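Long-range contacts in hypothetical protein RBSTP0775 (Geobacillus stearothermophilus, PDB 1RZ3), which is of unknown function but, as a member of the phosphoribulokinase/uridine kinase family of P-loop proteins, probably binds ATP and acts as a kinase: residues R22-I27 and Q96-H101; D28-S33 and V147-C152; D59-E64 and L105-H110. All blocks are in the same frame, centred on the assembly; numbering follows the deposited sequence.

Overall arrangement
Contacts 1 and 2 share strand 23-29 of the parallel sheet, whose order 53-57, 127-132, 23-29, 146-150, 195-197 fits a P-loop kinase. They meet where Gly26 O lies 2.8 Å from Val148 N, a probable hydrogen bond between neighbouring strands. Contact 1 fastens the start of the strand to loop 96-101, and contact 2 lies at the far end, where a probable Walker A loop begins. Contact 3 joins loop 59-64 to the antiparallel pair 102-109/114-121. The centres are each about 20 Å apart; nearest atoms of contacts 2 and 3 are about 7 Å apart. The His101 side chain is about 8 Å from a calcium ion, and that of Arg22 about 7 Å from that of Asp124, a calcium-site residue.

Contact 1: residues R22-I27 and Q96-H101; sequences RLVLGI and QLKASH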
loop_
_atom_site.group_PDB
_atom_site.type_symbol
_atom_site.label_atom_id
_atom_site.label_comp_id
_atom_site.label_asym_id
_atom_site.label_seq_id
_atom_site.Cartn_x
_atom_site.Cartn_y
_atom_site.Cartn_z
ATOM N N ARG A 22 5.871 1.071 -17.262
ATOM C CA ARG A 22 5.147 0.398 -16.192
ATOM C C ARG A 22 4.146 1.361 -15.565
ATOM O O ARG A 22 4.438 2.546 -15.389
ATOM C CB ARG A 22 6.112 -0.078 -15.100
ATOM C CG ARG A 22 7.120 -1.116 -15.536
ATOM C CD ARG A 22 8.104 -1.399 -14.418
ATOM N NE ARG A 22 9.141 -2.344 -14.821
ATOM C CZ ARG A 22 10.298 -2.492 -14.185
ATOM N NH1 ARG A 22 10.561 -1.756 -13.113
ATOM N NH2 ARG A 22 11.199 -3.362 -14.626
ATOM N N LEU A 23 2.966 0.853 -15.242
ATOM C CA LEU A 23 1.945 1.669 -14.599
ATOM C C LEU A 23 1.955 1.289 -13.117
ATOM O O LEU A 23 1.775 0.122 -12.771
ATOM C CB LEU A 23 0.572 1.381 -15.208
ATOM C CG LEU A 23 -0.598 2.244 -14.721
ATOM C CD1 LEU A 23 -0.338 3.710 -15.062
ATOM C CD2 LEU A 23 -1.880 1.768 -15.376
ATOM N N VAL A 24 2.189 2.266 -12.247
ATOM C CA VAL A 24 2.223 2.011 -10.812
ATOM C C VAL A 24 0.891 2.390 -10.163
ATOM O O VAL A 24 0.487 3.553 -10.177
ATOM C CB VAL A 24 3.387 2.788 -10.152
ATOM C CG1 VAL A 24 3.434 2.508 -8.663
ATOM C CG2 VAL A 24 4.706 2.386 -10.816
ATOM N N LEU A 25 0.220 1.390 -9.599
ATOM C CA LEU A 25 -1.085 1.571 -8.973
ATOM C C LEU A 25 -0.982 1.454 -7.462
ATOM O O LEU A 25 -0.164 0.702 -6.940
ATOM C CB LEU A 25 -2.054 0.499 -9.466
ATOM C CG LEU A 25 -2.030 0.162 -10.956
ATOM C CD1 LEU A 25 -2.796 -1.140 -11.199
ATOM C CD2 LEU A 25 -2.635 1.312 -11.746
ATOM N N GLY A 26 -1.822 2.198 -6.763
ATOM C CA GLY A 26 -1.804 2.128 -5.319
ATOM C C GLY A 26 -3.205 1.905 -4.790
ATOM O O GLY A 26 -4.172 2.466 -5.310
ATOM N N ILE A 27 -3.318 1.051 -3.781
ATOM C CA ILE A 27 -4.596 0.789 -3.142
ATOM C C ILE A 27 -4.387 1.246 -1.702
ATOM O O ILE A 27 -3.780 0.550 -0.893
ATOM C CB ILE A 27 -4.973 -0.704 -3.183
ATOM C CG1 ILE A 27 -5.131 -1.159 -4.640
ATOM C CG2 ILE A 27 -6.278 -0.928 -2.430
ATOM C CD1 ILE A 27 -5.599 -2.598 -4.791
ATOM N N GLN A 96 12.503 2.975 -7.262
ATOM C CA GLN A 96 12.931 1.901 -8.162
ATOM C C GLN A 96 11.829 1.241 -8.994
ATOM O O GLN A 96 12.121 0.470 -9.910
ATOM C CB GLN A 96 13.623 0.807 -7.344
ATOM C CG GLN A 96 14.719 1.311 -6.426
ATOM C CD GLN A 96 15.863 1.929 -7.189
ATOM O OE1 GLN A 96 16.465 1.287 -8.051
ATOM N NE2 GLN A 96 16.173 3.184 -6.883
ATOM N N LEU A 97 10.572 1.530 -8.684
ATOM C CA LEU A 97 9.461 0.897 -9.396
ATOM C C LEU A 97 9.439 1.053 -10.913
ATOM O O LEU A 97 9.081 0.118 -11.633
ATOM C CB LEU A 97 8.129 1.385 -8.822
ATOM C CG LEU A 97 7.896 1.074 -7.340
ATOM C CD1 LEU A 97 6.553 1.637 -6.913
ATOM C CD2 LEU A 97 7.949 -0.423 -7.101
ATOM N N LYS A 98 9.828 2.219 -11.409
ATOM C CA LYS A 98 9.794 2.453 -12.844
ATOM C C LYS A 98 10.851 1.773 -13.704
ATOM O O LYS A 98 10.556 1.379 -14.834
ATOM C CB LYS A 98 9.824 3.958 -13.134
ATOM C CG LYS A 98 8.458 4.624 -13.120
ATOM C CD LYS A 98 7.584 4.089 -14.249
ATOM C CE LYS A 98 6.271 4.846 -14.349
ATOM N NZ LYS A 98 5.470 4.752 -13.110
ATOM N N ALA A 99 12.067 1.613 -13.195
ATOM C CA ALA A 99 13.105 1.025 -14.034
ATOM C C ALA A 99 13.887 -0.181 -13.531
ATOM O O ALA A 99 14.537 -0.851 -14.330
ATOM C CB ALA A 99 14.087 2.118 -14.457
ATOM N N SER A 100 13.846 -0.471 -12.235
ATOM C CA SER A 100 14.606 -1.608 -11.720
ATOM C C SER A 100 14.124 -2.954 -12.245
ATOM O O SER A 100 12.929 -3.170 -12.442
ATOM C CB SER A 100 14.590 -1.621 -10.190
ATOM O OG SER A 100 15.384 -0.564 -9.672
ATOM N N HIS A 101 15.067 -3.865 -12.466
ATOM C CA HIS A 101 14.735 -5.193 -12.970
ATOM C C HIS A 101 14.174 -6.066 -11.848
ATOM O O HIS A 101 13.224 -6.828 -12.037
ATOM C CB HIS A 101 15.986 -5.856 -13.548
ATOM C CG HIS A 101 15.729 -7.196 -14.161
ATOM N ND1 HIS A 101 15.091 -7.351 -15.374
ATOM C CD2 HIS A 101 16.027 -8.445 -13.731
ATOM C CE1 HIS A 101 15.013 -8.637 -15.666
ATOM N NE2 HIS A 101 15.573 -9.322 -14.686
HETATM O O HOH W 1 8.608 1.885 -16.723
#
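Arg22 grips the backbone of loop 96-101 in a side-chain-to-carbonyl contact at the start of strand 23-29, a central strand of the parallel sheet of this P-loop fold. Its side chain, extended from CG to NE, carries the guanidinium to two carbonyl oxygens, both near the plane of the group. NH1 donates to Leu97 O at 2.8 Å with an N-H...O angle of 158°, the nitrogen standing above the plane of the Leu97 carbonyl. Ser100 O is held end-on by two nitrogens, NH1 and NH2, while NH2 also bonds to Ser123 O outside the two segments. Lys98 O lies over one guanidinium face, and water 1 links Lys98 O to Arg22 N.

Two residues further along the strand, the packing becomes apolar: Val24 CG1 meets Leu97 CD1 at 3.7 Å, the side chains crossing at about a right angle. The Lys98 chain, bent at chi2 (-65°) and chi4 (-60°), folds back toward the strand. Its ammonium forms a salt bridge with Asp145, whose carboxylate also accepts from Val24 N. On the way Lys98 CE passes 3.1 Å from Arg22 O, and Lys98 NZ lies 3.4 Å from Val24 CG2.

Contact 2: residues D28-S33 and V147-C152; sequences DGLSRS and VVYLDC
Parallel strand pairing leads here into a loop of the Walker A kind: Asp28 on strand 23-29 pairs with Tyr149 on strand 146-150, and the chain then runs on past Gly29 into the loop that leads to helix 35-48. The loop is consistent with the P-loop of a kinase of this family. Asp28 N donates to Val148 O at 2.8 Å, and Asp28 O accepts from Leu150 N at 2.7 Å with an N-H...O angle of 170°; both donors lie nearly along the C=O axis. Tyr149 CA adds a CA-H...O contact to Asp28 O.

The Asp28 and Tyr149 side chains lie on the same face of the sheet. Each has its CG anti to the backbone N, and Asp28 OD2 comes to the ring edge, 3.5 Å from Tyr149 CD1, with the carboxylate plane 81° from that of the ring. The carboxylate has polar partners beyond the pair, OD2 with Tyr183 OH and OD1 with Leu135 N. At the other end of the ring Tyr149 OH touches Leu30 CG. An alanine here removes the ring and its hydroxyl, and would probably open a gap beside the Asp28 carboxylate and leave Leu30 CG without the OH it packs on.

Where direct pairing gives way to the loop, water 2 bridges the two segments, accepting from Leu30 N and donating to Leu150 O. A type II turn from Leu30 to Ser33 brings the chain round. On the Leu150 side of the sheet a CB on Gly29 would clash with Ser33 OG. That hydroxyl donates to Leu30 O at 2.8 Å, in the carbonyl plane, while Ser33 O lies 3.3 Å from Leu150 CD2.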
loop_
_atom_site.group_PDB
_atom_site.type_symbol
_atom_site.label_atom_id
_atom_site.label_comp_id
_atom_site.label_asym_id
_atom_site.label_seq_id
_atom_site.Cartn_x
_atom_site.Cartn_y
_atom_site.Cartn_z
ATOM N N ASP A 28 -4.874 2.448 -1.417
ATOM C CA ASP A 28 -4.739 3.073 -0.110
ATOM C C ASP A 28 -6.012 2.861 0.704
ATOM O O ASP A 28 -7.120 2.956 0.188
ATOM C CB ASP A 28 -4.456 4.564 -0.323
ATOM C CG ASP A 28 -4.072 5.297 0.950
ATOM O OD1 ASP A 28 -3.502 4.681 1.876
ATOM O OD2 ASP A 28 -4.322 6.518 1.004
ATOM N N GLY A 29 -5.851 2.558 1.980
ATOM C CA GLY A 29 -7.016 2.348 2.816
ATOM C C GLY A 29 -6.577 2.070 4.232
ATOM O O GLY A 29 -5.447 1.641 4.456
ATOM N N LEU A 30 -7.471 2.307 5.187
ATOM C CA LEU A 30 -7.154 2.092 6.591
ATOM C C LEU A 30 -7.104 0.607 6.939
ATOM O O LEU A 30 -7.466 -0.245 6.129
ATOM C CB LEU A 30 -8.180 2.819 7.467
ATOM C CG LEU A 30 -8.398 4.296 7.117
ATOM C CD1 LEU A 30 -9.326 4.940 8.136
ATOM C CD2 LEU A 30 -7.061 5.024 7.083
ATOM N N SER A 31 -6.646 0.306 8.151
ATOM C CA SER A 31 -6.540 -1.073 8.612
ATOM C C SER A 31 -7.872 -1.813 8.526
ATOM O O SER A 31 -8.914 -1.278 8.897
ATOM C CB SER A 31 -6.030 -1.104 10.053
ATOM O OG SER A 31 -5.935 -2.436 10.526
ATOM N N ARG A 32 -7.825 -3.047 8.031
ATOM C CA ARG A 32 -9.018 -3.880 7.890
ATOM C C ARG A 32 -10.102 -3.272 6.999
ATOM O O ARG A 32 -11.290 -3.355 7.315
ATOM C CB ARG A 32 -9.622 -4.198 9.267
ATOM C CG ARG A 32 -8.745 -5.053 10.173
ATOM C CD ARG A 32 -9.508 -5.466 11.428
ATOM N NE ARG A 32 -8.683 -6.225 12.367
ATOM C CZ ARG A 32 -7.660 -5.717 13.049
ATOM N NH1 ARG A 32 -7.327 -4.440 12.903
ATOM N NH2 ARG A 32 -6.968 -6.486 13.881
ATOM N N SER A 33 -9.703 -2.666 5.887
ATOM C CA SER A 33 -10.670 -2.074 4.969
ATOM C C SER A 33 -10.866 -3.004 3.776
ATOM O O SER A 33 -11.687 -2.741 2.898
ATOM C CB SER A 33 -10.183 -0.707 4.485
ATOM O OG SER A 33 -8.918 -0.815 3.860
ATOM N N VAL A 147 -4.076 6.066 -7.856
ATOM C CA VAL A 147 -4.331 5.621 -6.493
ATOM C C VAL A 147 -5.823 5.509 -6.239
ATOM O O VAL A 147 -6.592 6.423 -6.559
ATOM C CB VAL A 147 -3.743 6.591 -5.443
ATOM C CG1 VAL A 147 -4.133 6.132 -4.032
ATOM C CG2 VAL A 147 -2.221 6.646 -5.572
ATOM N N VAL A 148 -6.223 4.371 -5.683
ATOM C CA VAL A 148 -7.614 4.130 -5.324
ATOM C C VAL A 148 -7.646 4.185 -3.805
ATOM O O VAL A 148 -6.824 3.548 -3.152
ATOM C CB VAL A 148 -8.093 2.718 -5.718
ATOM C CG1 VAL A 148 -9.571 2.554 -5.353
ATOM C CG2 VAL A 148 -7.876 2.474 -7.184
ATOM N N TYR A 149 -8.563 4.959 -3.236
ATOM C CA TYR A 149 -8.662 5.000 -1.783
ATOM C C TYR A 149 -9.890 4.174 -1.433
ATOM O O TYR A 149 -10.982 4.434 -1.936
ATOM C CB TYR A 149 -8.842 6.427 -1.258
ATOM C CG TYR A 149 -8.946 6.471 0.256
ATOM C CD1 TYR A 149 -7.806 6.524 1.050
ATOM C CD2 TYR A 149 -10.189 6.408 0.890
ATOM C CE1 TYR A 149 -7.895 6.514 2.446
ATOM C CE2 TYR A 149 -10.294 6.397 2.283
ATOM C CZ TYR A 149 -9.142 6.450 3.053
ATOM O OH TYR A 149 -9.234 6.451 4.427
ATOM N N LEU A 150 -9.697 3.171 -0.586
ATOM C CA LEU A 150 -10.779 2.287 -0.167
ATOM C C LEU A 150 -11.443 2.893 1.059
ATOM O O LEU A 150 -10.918 2.790 2.164
ATOM C CB LEU A 150 -10.205 0.912 0.182
ATOM C CG LEU A 150 -11.027 -0.308 -0.225
ATOM C CD1 LEU A 150 -11.235 -0.264 -1.732
ATOM C CD2 LEU A 150 -10.310 -1.588 0.178
ATOM N N ASP A 151 -12.596 3.524 0.868
ATOM C CA ASP A 151 -13.300 4.161 1.973
ATOM C C ASP A 151 -14.286 3.217 2.656
ATOM O O ASP A 151 -15.224 2.719 2.033
ATOM C CB ASP A 151 -14.017 5.414 1.469
ATOM C CG ASP A 151 -14.537 6.281 2.596
ATOM O OD1 ASP A 151 -13.955 6.230 3.700
ATOM O OD2 ASP A 151 -15.515 7.024 2.372
ATOM N N CYS A 152 -14.062 2.974 3.945
ATOM C CA CYS A 152 -14.913 2.082 4.725
ATOM C C CYS A 152 -15.338 2.773 6.023
ATOM O O CYS A 152 -14.575 3.542 6.603
ATOM C CB CYS A 152 -14.146 0.792 5.042
ATOM S SG CYS A 152 -15.161 -0.607 5.591
HETATM O O HOH W 2 -10.091 2.768 4.648
#

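Contact 3: residues D59-E64 and L105-H110; sequences DDHIVE and LPFYDH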
loop_
_atom_site.group_PDB
_atom_site.type_symbol
_atom_site.label_atom_id
_atom_site.label_comp_id
_atom_site.label_asym_id
_atom_site.label_seq_id
_atom_site.Cartn_x
_atom_site.Cartn_y
_atom_site.Cartn_z
ATOM N N ASP A 59 2.382 -4.135 4.518
ATOM C CA ASP A 59 2.509 -4.726 5.851
ATOM C C ASP A 59 3.687 -5.701 5.897
ATOM O O ASP A 59 4.139 -6.081 6.976
ATOM C CB ASP A 59 1.227 -5.450 6.265
ATOM C CG ASP A 59 0.089 -4.492 6.554
ATOM O OD1 ASP A 59 0.346 -3.432 7.168
ATOM O OD2 ASP A 59 -1.063 -4.800 6.178
ATOM N N ASP A 60 4.174 -6.109 4.726
ATOM C CA ASP A 60 5.324 -7.014 4.653
ATOM C C ASP A 60 6.603 -6.238 4.952
ATOM O O ASP A 60 7.627 -6.823 5.314
ATOM C CB ASP A 60 5.514 -7.593 3.238
ATOM C CG ASP A 60 4.467 -8.622 2.856
ATOM O OD1 ASP A 60 3.951 -9.321 3.747
ATOM O OD2 ASP A 60 4.183 -8.745 1.643
ATOM N N HIS A 61 6.549 -4.918 4.809
ATOM C CA HIS A 61 7.764 -4.130 4.969
ATOM C C HIS A 61 7.875 -3.188 6.155
ATOM O O HIS A 61 8.416 -2.086 6.037
ATOM C CB HIS A 61 8.008 -3.372 3.665
ATOM C CG HIS A 61 7.898 -4.239 2.450
ATOM N ND1 HIS A 61 8.768 -5.279 2.200
ATOM C CD2 HIS A 61 6.981 -4.269 1.454
ATOM C CE1 HIS A 61 8.390 -5.914 1.104
ATOM N NE2 HIS A 61 7.308 -5.322 0.632
ATOM N N ILE A 62 7.376 -3.632 7.300
ATOM C CA ILE A 62 7.443 -2.836 8.516
ATOM C C ILE A 62 8.672 -3.253 9.325
ATOM O O ILE A 62 9.295 -4.286 9.045
ATOM C CB ILE A 62 6.181 -3.028 9.376
ATOM C CG1 ILE A 62 6.017 -4.505 9.750
ATOM C CG2 ILE A 62 4.961 -2.528 8.618
ATOM C CD1 ILE A 62 4.901 -4.765 10.726
ATOM N N VAL A 63 9.018 -2.439 10.317
ATOM C CA VAL A 63 10.163 -2.708 11.174
ATOM C C VAL A 63 9.809 -3.666 12.310
ATOM O O VAL A 63 8.642 -3.971 12.535
ATOM C CB VAL A 63 10.713 -1.402 11.780
ATOM C CG1 VAL A 63 11.140 -0.457 10.664
ATOM C CG2 VAL A 63 9.647 -0.743 12.656
ATOM N N GLU A 64 10.832 -4.135 13.019
ATOM C CA GLU A 64 10.655 -5.059 14.139
ATOM C C GLU A 64 9.868 -4.401 15.278
ATOM O O GLU A 64 9.841 -3.175 15.393
ATOM C CB GLU A 64 12.027 -5.500 14.656
ATOM C CG GLU A 64 12.904 -4.328 15.058
ATOM C CD GLU A 64 14.344 -4.720 15.314
ATOM O OE1 GLU A 64 14.596 -5.502 16.255
ATOM O OE2 GLU A 64 15.225 -4.240 14.568
ATOM N N LEU A 105 14.251 -7.204 -0.870
ATOM C CA LEU A 105 13.809 -6.468 0.303
ATOM C C LEU A 105 13.633 -7.360 1.519
ATOM O O LEU A 105 13.443 -8.575 1.396
ATOM C CB LEU A 105 12.462 -5.805 0.009
ATOM C CG LEU A 105 12.296 -4.985 -1.271
ATOM C CD1 LEU A 105 10.818 -4.820 -1.585
ATOM C CD2 LEU A 105 12.968 -3.635 -1.109
ATOM N N PRO A 106 13.699 -6.763 2.718
ATOM C CA PRO A 106 13.521 -7.540 3.943
ATOM C C PRO A 106 12.018 -7.710 4.139
ATOM O O PRO A 106 11.276 -6.727 4.186
ATOM C CB PRO A 106 14.161 -6.653 5.010
ATOM C CG PRO A 106 13.867 -5.270 4.506
ATOM C CD PRO A 106 14.165 -5.396 3.021
ATOM N N PHE A 107 11.562 -8.953 4.204
ATOM C CA PHE A 107 10.148 -9.226 4.400
ATOM C C PHE A 107 9.910 -9.581 5.862
ATOM O O PHE A 107 10.553 -10.479 6.402
ATOM C CB PHE A 107 9.700 -10.361 3.478
ATOM C CG PHE A 107 9.395 -9.907 2.071
ATOM C CD1 PHE A 107 8.083 -9.685 1.670
ATOM C CD2 PHE A 107 10.421 -9.678 1.161
ATOM C CE1 PHE A 107 7.789 -9.240 0.377
ATOM C CE2 PHE A 107 10.143 -9.233 -0.132
ATOM C CZ PHE A 107 8.819 -9.014 -0.524
ATOM N N TYR A 108 8.988 -8.866 6.497
ATOM C CA TYR A 108 8.689 -9.079 7.906
ATOM C C TYR A 108 7.772 -10.259 8.213
ATOM O O TYR A 108 6.710 -10.416 7.607
ATOM C CB TYR A 108 8.072 -7.814 8.500
ATOM C CG TYR A 108 7.861 -7.881 9.992
ATOM C CD1 TYR A 108 8.946 -7.952 10.862
ATOM C CD2 TYR A 108 6.577 -7.852 10.536
ATOM C CE1 TYR A 108 8.762 -7.986 12.240
ATOM C CE2 TYR A 108 6.378 -7.889 11.918
ATOM C CZ TYR A 108 7.478 -7.954 12.761
ATOM O OH TYR A 108 7.301 -7.971 14.124
ATOM N N ASP A 109 8.196 -11.080 9.169
ATOM C CA ASP A 109 7.415 -12.229 9.610
ATOM C C ASP A 109 6.814 -11.805 10.945
ATOM O O ASP A 109 7.517 -11.721 11.952
ATOM C CB ASP A 109 8.307 -13.456 9.811
ATOM C CG ASP A 109 7.504 -14.723 10.053
ATOM O OD1 ASP A 109 6.643 -14.724 10.959
ATOM O OD2 ASP A 109 7.734 -15.721 9.336
ATOM N N HIS A 110 5.515 -11.524 10.933
ATOM C CA HIS A 110 4.787 -11.076 12.117
ATOM C C HIS A 110 4.838 -12.048 13.298
ATOM O O HIS A 110 4.902 -11.625 14.454
ATOM C CB HIS A 110 3.330 -10.799 11.736
ATOM C CG HIS A 110 3.178 -9.810 10.622
ATOM N ND1 HIS A 110 3.417 -8.461 10.783
ATOM C CD2 HIS A 110 2.845 -9.977 9.319
ATOM C CE1 HIS A 110 3.239 -7.842 9.629
ATOM N NE2 HIS A 110 2.893 -8.739 8.724
HETATM O O HOH W 3 6.261 -10.810 4.846
HETATM O O HOH W 4 1.988 -9.032 5.466
#
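A single backbone hydrogen bond, from Tyr108 N to Asp60 O at 2.7 Å and nearly straight at 172°, ties the 3-10 turn 59-60 to strand 102-109, with the CA atoms of Asp60 and Tyr108 5.1 Å apart. On one flank His61 and Phe107 lie side by side, pointing the same way, and form an edge-to-face pair with ring planes at 64°. His61 CE1 sits over the Phe107 face, 3.4 Å above the plane and offset toward the rim. Asp60 CB lies over the centre of a His61 ring face and also touches Phe107 CD1 at 3.7 Å. Water 3 donates to both Asp60 OD1 and Tyr108 O; water 4 donates to the same carboxylate oxygen.

On the other flank Ile62 packs against Tyr108, its side chain crossing the ring with Ile62 CG1 and CD1 both 3.5 Å from Tyr108 CD2. CG1 stands between the backbone N and the carbonyl carbon (chi1 59°), which sets it against that ring atom. Val63 O lies over one face of the Tyr108 ring, toward its rim, and the CE1 corner of His110 approaches Asp59 O at 3.3 Å.

Beyond the pair, Tyr108 OH is bonded to Asp113 and to Arg68 of helix 65-68. His61 and Leu105 rest on helix 86-94, while Phe107 packs on Arg118 and Val120 of strand 114-121, the antiparallel partner of strand 102-109.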